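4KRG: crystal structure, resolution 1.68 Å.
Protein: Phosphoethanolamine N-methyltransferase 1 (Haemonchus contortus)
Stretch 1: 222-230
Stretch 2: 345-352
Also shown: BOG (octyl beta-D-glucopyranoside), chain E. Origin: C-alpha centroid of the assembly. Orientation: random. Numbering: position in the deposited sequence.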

# COMPACT_ATOMS: atom_id res chain seq x y z
N TYR A 222 -0.41 9.34 9.86
CA TYR A 222 1.05 9.41 9.83
C TYR A 222 1.59 10.34 8.76
O TYR A 222 2.70 10.85 8.88
CB TYR A 222 1.67 8.02 9.78
CG TYR A 222 1.82 7.46 11.17
CD1 TYR A 222 2.99 7.65 11.88
CD2 TYR A 222 0.78 6.79 11.79
CE1 TYR A 222 3.14 7.18 13.16
CE2 TYR A 222 0.91 6.31 13.09
CZ TYR A 222 2.10 6.50 13.76
OH TYR A 222 2.25 6.03 15.04
N ILE A 223 0.80 10.58 7.72
CA ILE A 223 1.19 11.61 6.77
C ILE A 223 0.94 12.99 7.39
O ILE A 223 1.83 13.83 7.42
CB ILE A 223 0.45 11.48 5.44
CG1 ILE A 223 0.88 10.20 4.73
CG2 ILE A 223 0.72 12.70 4.56
CD1 ILE A 223 0.11 9.91 3.47
N ARG A 224 -0.28 13.21 7.90
CA ARG A 224 -0.65 14.54 8.37
C ARG A 224 0.18 15.01 9.55
O ARG A 224 0.57 16.17 9.60
CB ARG A 224 -2.13 14.59 8.77
CG ARG A 224 -3.10 14.42 7.63
CD ARG A 224 -4.48 14.87 8.06
NE ARG A 224 -4.86 14.33 9.35
CZ ARG A 224 -5.35 13.10 9.52
NH1 ARG A 224 -5.50 12.31 8.46
NH2 ARG A 224 -5.68 12.67 10.72
N ARG A 225 0.44 14.11 10.49
CA ARG A 225 1.07 14.51 11.74
C ARG A 225 2.53 14.12 11.88
O ARG A 225 3.24 14.68 12.70
CB ARG A 225 0.26 13.98 12.92
CG ARG A 225 -1.16 14.50 12.91
CD ARG A 225 -1.95 14.04 14.11
NE ARG A 225 -3.28 14.65 14.11
CZ ARG A 225 -3.79 15.35 15.11
NH1 ARG A 225 -3.09 15.52 16.22
NH2 ARG A 225 -5.01 15.87 15.01
N CYS A 226 2.98 13.17 11.06
CA CYS A 226 4.36 12.71 11.15
C CYS A 226 5.14 12.85 9.84
O CYS A 226 6.28 12.41 9.75
CB CYS A 226 4.40 11.27 11.65
SG CYS A 226 3.50 11.00 13.19
N ASN A 227 4.50 13.45 8.84
CA ASN A 227 5.08 13.59 7.49
C ASN A 227 5.67 12.28 6.97
O ASN A 227 6.68 12.27 6.25
CB ASN A 227 6.13 14.71 7.44
CG ASN A 227 5.50 16.09 7.34
OD1 ASN A 227 5.70 16.93 8.21
ND2 ASN A 227 4.74 16.33 6.27
N ASN A 228 5.04 11.17 7.34
CA ASN A 228 5.52 9.85 7.01
C ASN A 228 4.52 9.10 6.13
O ASN A 228 3.41 8.78 6.58
CB ASN A 228 5.80 9.07 8.30
CG ASN A 228 6.49 7.75 8.05
OD1 ASN A 228 6.82 7.40 6.91
ND2 ASN A 228 6.74 7.01 9.12
N TRP A 229 4.92 8.83 4.89
CA TRP A 229 4.08 8.13 3.91
C TRP A 229 4.29 6.62 3.97
O TRP A 229 3.59 5.87 3.28
CB TRP A 229 4.44 8.60 2.49
CG TRP A 229 3.75 9.86 2.03
CD1 TRP A 229 2.80 9.96 1.07
CD2 TRP A 229 3.97 11.19 2.53
NE1 TRP A 229 2.41 11.27 0.92
CE2 TRP A 229 3.10 12.05 1.81
CE3 TRP A 229 4.80 11.75 3.50
CZ2 TRP A 229 3.05 13.43 2.03
CZ3 TRP A 229 4.75 13.12 3.73
CH2 TRP A 229 3.88 13.94 2.99
N ARG A 230 5.24 6.18 4.78
CA ARG A 230 5.69 4.78 4.76
C ARG A 230 5.07 3.91 5.85
O ARG A 230 5.54 2.80 6.10
CB ARG A 230 7.21 4.70 4.82
CG ARG A 230 7.90 5.18 3.54
CD ARG A 230 9.39 5.42 3.77
NE ARG A 230 10.16 5.35 2.53
CZ ARG A 230 11.47 5.48 2.46
NH1 ARG A 230 12.19 5.70 3.55
NH2 ARG A 230 12.08 5.39 1.28
N GLN A 345 9.91 14.97 -0.02
CA GLN A 345 9.27 16.24 -0.34
C GLN A 345 8.42 16.78 0.82
O GLN A 345 8.41 17.98 1.07
CB GLN A 345 8.43 16.12 -1.61
CG GLN A 345 9.23 15.66 -2.81
CD GLN A 345 10.33 16.62 -3.20
OE1 GLN A 345 10.16 17.83 -3.15
NE2 GLN A 345 11.48 16.08 -3.59
N LYS A 346 7.72 15.90 1.52
CA LYS A 346 6.86 16.30 2.62
C LYS A 346 5.83 17.35 2.21
O LYS A 346 5.68 18.37 2.88
CB LYS A 346 7.69 16.79 3.81
CG LYS A 346 8.69 15.76 4.28
CD LYS A 346 9.30 16.11 5.63
CE LYS A 346 10.36 15.09 6.03
NZ LYS A 346 11.44 14.99 5.00
N ASP A 347 5.14 17.10 1.10
CA ASP A 347 3.96 17.85 0.70
C ASP A 347 2.75 16.96 0.96
O ASP A 347 2.50 16.01 0.21
CB ASP A 347 4.01 18.22 -0.79
CG ASP A 347 2.87 19.13 -1.21
OD1 ASP A 347 1.83 19.15 -0.52
OD2 ASP A 347 3.00 19.83 -2.24
N GLN A 348 2.01 17.27 2.02
CA GLN A 348 0.94 16.41 2.49
C GLN A 348 -0.24 16.33 1.52
O GLN A 348 -1.11 15.47 1.64
CB GLN A 348 0.46 16.86 3.88
CG GLN A 348 -0.20 18.23 3.90
CD GLN A 348 -1.70 18.18 3.59
OE1 GLN A 348 -2.39 17.22 3.95
NE2 GLN A 348 -2.19 19.20 2.92
N ARG A 349 -0.25 17.23 0.54
CA ARG A 349 -1.31 17.24 -0.45
C ARG A 349 -1.19 16.09 -1.44
O ARG A 349 -2.14 15.78 -2.15
CB ARG A 349 -1.30 18.57 -1.21
CG ARG A 349 -1.53 19.79 -0.33
CD ARG A 349 -1.33 21.05 -1.14
NE ARG A 349 0.04 21.13 -1.64
CZ ARG A 349 0.53 22.14 -2.35
NH1 ARG A 349 -0.23 23.18 -2.67
NH2 ARG A 349 1.80 22.10 -2.75
N VAL A 350 -0.02 15.46 -1.49
CA VAL A 350 0.25 14.42 -2.48
C VAL A 350 0.21 13.04 -1.83
O VAL A 350 0.88 12.81 -0.83
CB VAL A 350 1.63 14.61 -3.17
CG1 VAL A 350 1.89 13.49 -4.16
CG2 VAL A 350 1.69 15.94 -3.88
N ARG A 351 -0.60 12.15 -2.40
CA ARG A 351 -0.77 10.80 -1.85
C ARG A 351 -0.65 9.78 -2.97
O ARG A 351 -0.98 10.06 -4.11
CB ARG A 351 -2.14 10.67 -1.18
CG ARG A 351 -2.50 11.77 -0.21
CD ARG A 351 -1.70 11.71 1.06
NE ARG A 351 -1.90 12.90 1.89
CZ ARG A 351 -2.81 13.01 2.85
NH1 ARG A 351 -3.63 12.00 3.12
NH2 ARG A 351 -2.90 14.13 3.54
N PHE A 352 -0.17 8.58 -2.63
CA PHE A 352 -0.07 7.50 -3.60
C PHE A 352 -0.75 6.27 -3.05
O PHE A 352 -0.86 6.10 -1.84
CB PHE A 352 1.40 7.15 -3.90
CG PHE A 352 2.17 8.28 -4.50
CD1 PHE A 352 2.31 8.39 -5.88
CD2 PHE A 352 2.77 9.25 -3.69
CE1 PHE A 352 3.02 9.45 -6.45
CE2 PHE A 352 3.47 10.31 -4.25
CZ PHE A 352 3.60 10.40 -5.63
C1 BOG E . -13.47 14.22 -2.88
O1 BOG E . -12.72 13.18 -2.35
C2 BOG E . -14.83 14.30 -2.22
O2 BOG E . -15.55 13.12 -2.53
C3 BOG E . -15.58 15.49 -2.72
O3 BOG E . -16.86 15.59 -2.03
C4 BOG E . -14.80 16.75 -2.53
O4 BOG E . -15.51 17.87 -3.08
C5 BOG E . -13.43 16.64 -3.19
O5 BOG E . -12.70 15.47 -2.68
C6 BOG E . -12.63 17.84 -2.93
O6 BOG E . -12.04 18.22 -4.13
C1' BOG E . -11.85 12.58 -3.31
C2' BOG E . -11.11 11.41 -2.61
C3' BOG E . -10.37 11.87 -1.37
C4' BOG E . -8.98 11.74 -1.29
C5' BOG E . -8.18 12.79 -0.47
C6' BOG E . -6.69 12.45 -0.33
C7' BOG E . -5.80 13.08 -1.44
C8' BOG E . -4.94 14.17 -0.90
O HOH W 1 -5.81 13.05 5.59

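The first stretch brings the last turn of a helix and the loop that follows it against a segment that leaves another helix at Lys 346, folds through a type I turn from Asp 347 to Val 350, and enters a strand. No backbone-to-backbone hydrogen bond joins the two stretches; the CA atoms of Asn 227 and Lys 346 lie 5.9 Å from each other, those of Arg 224 and Gln 348 6.4 Å, and those of Trp 229 and Arg 351 8.0 Å. Side chains of stretch 1 make the contacts, several of them against the backbone of stretch 2, and 413 Å² is buried over both sides.

Tyr 222 makes no contact across the gap, but its carbonyl oxygen accepts a hydrogen bond from the backbone N of Asn 228 at 2.8 Å, tying the loop back to the helix. Ile 223 points toward the second stretch. Its CD1 packs 3.5 Å from CD of Arg 351, and its CG2 lies 4.2 Å from CB of Gln 348, so a branched aliphatic chain meets the methylene portions of two polar residues. CG2 also lies over one face of the Arg 351 guanidinium, while C8' of the octyl glucoside covers the opposite face. The flat faces of this cation are poorly hydrated and accept apolar neighbors; its N-H groups, directed in the plane, remain free to bond. Within its own stretch, Arg 351 uses them to hold the turn: NE and NH2 donate to the Gln 348 carbonyl O at 2.7 and 2.9 Å.

The CA-to-CB bond of Arg 224 points sideways to the second stretch, and its CG lies 4.1 Å from NH2 of Arg 351. The two guanidinium groups carry like charge and do not bond directly. A water lies between them, accepting from NH1 of Arg 224 at 3.0 Å and, weakly, from NH1 of Arg 351 at 3.5 Å.

Arg 225 and Cys 226 do not reach the second stretch. At Asn 227 the chain departs from helical geometry with positive phi, a conformation asparagine tolerates better than most residues. Its side chain points toward the partner, where ND2 comes 3.9 Å from CB of Lys 346, a packing contact. Lys 346, also with positive phi, offers the base of its side chain while the end leads away. Asn 228 turns away and serves its own loop, its OD1 accepting from the backbone N of Arg 230 at 2.9 Å.

Trp 229 makes the largest contribution, with 93 Å² covered. Its indole NE1 donates to the carbonyl O of Val 350 at 2.8 Å, with an N-H...O angle of 157°, the one hydrogen bond directly joining the stretches. Tryptophan suits this buried place because one side chain supplies both a broad apolar surface and a donor. The Val 350 and Asp 347 carbonyl oxygens both lie at the ring edge, the latter 3.2 Å from CZ2. Obliquely to the ring, CH2 approaches CA of Lys 346 at 3.8 Å and CZ2 approaches CA of Gln 348 at 3.7 Å, so the indole packs against the backbone of the turn and of the residue before it. Arg 230, beyond it, is out of reach.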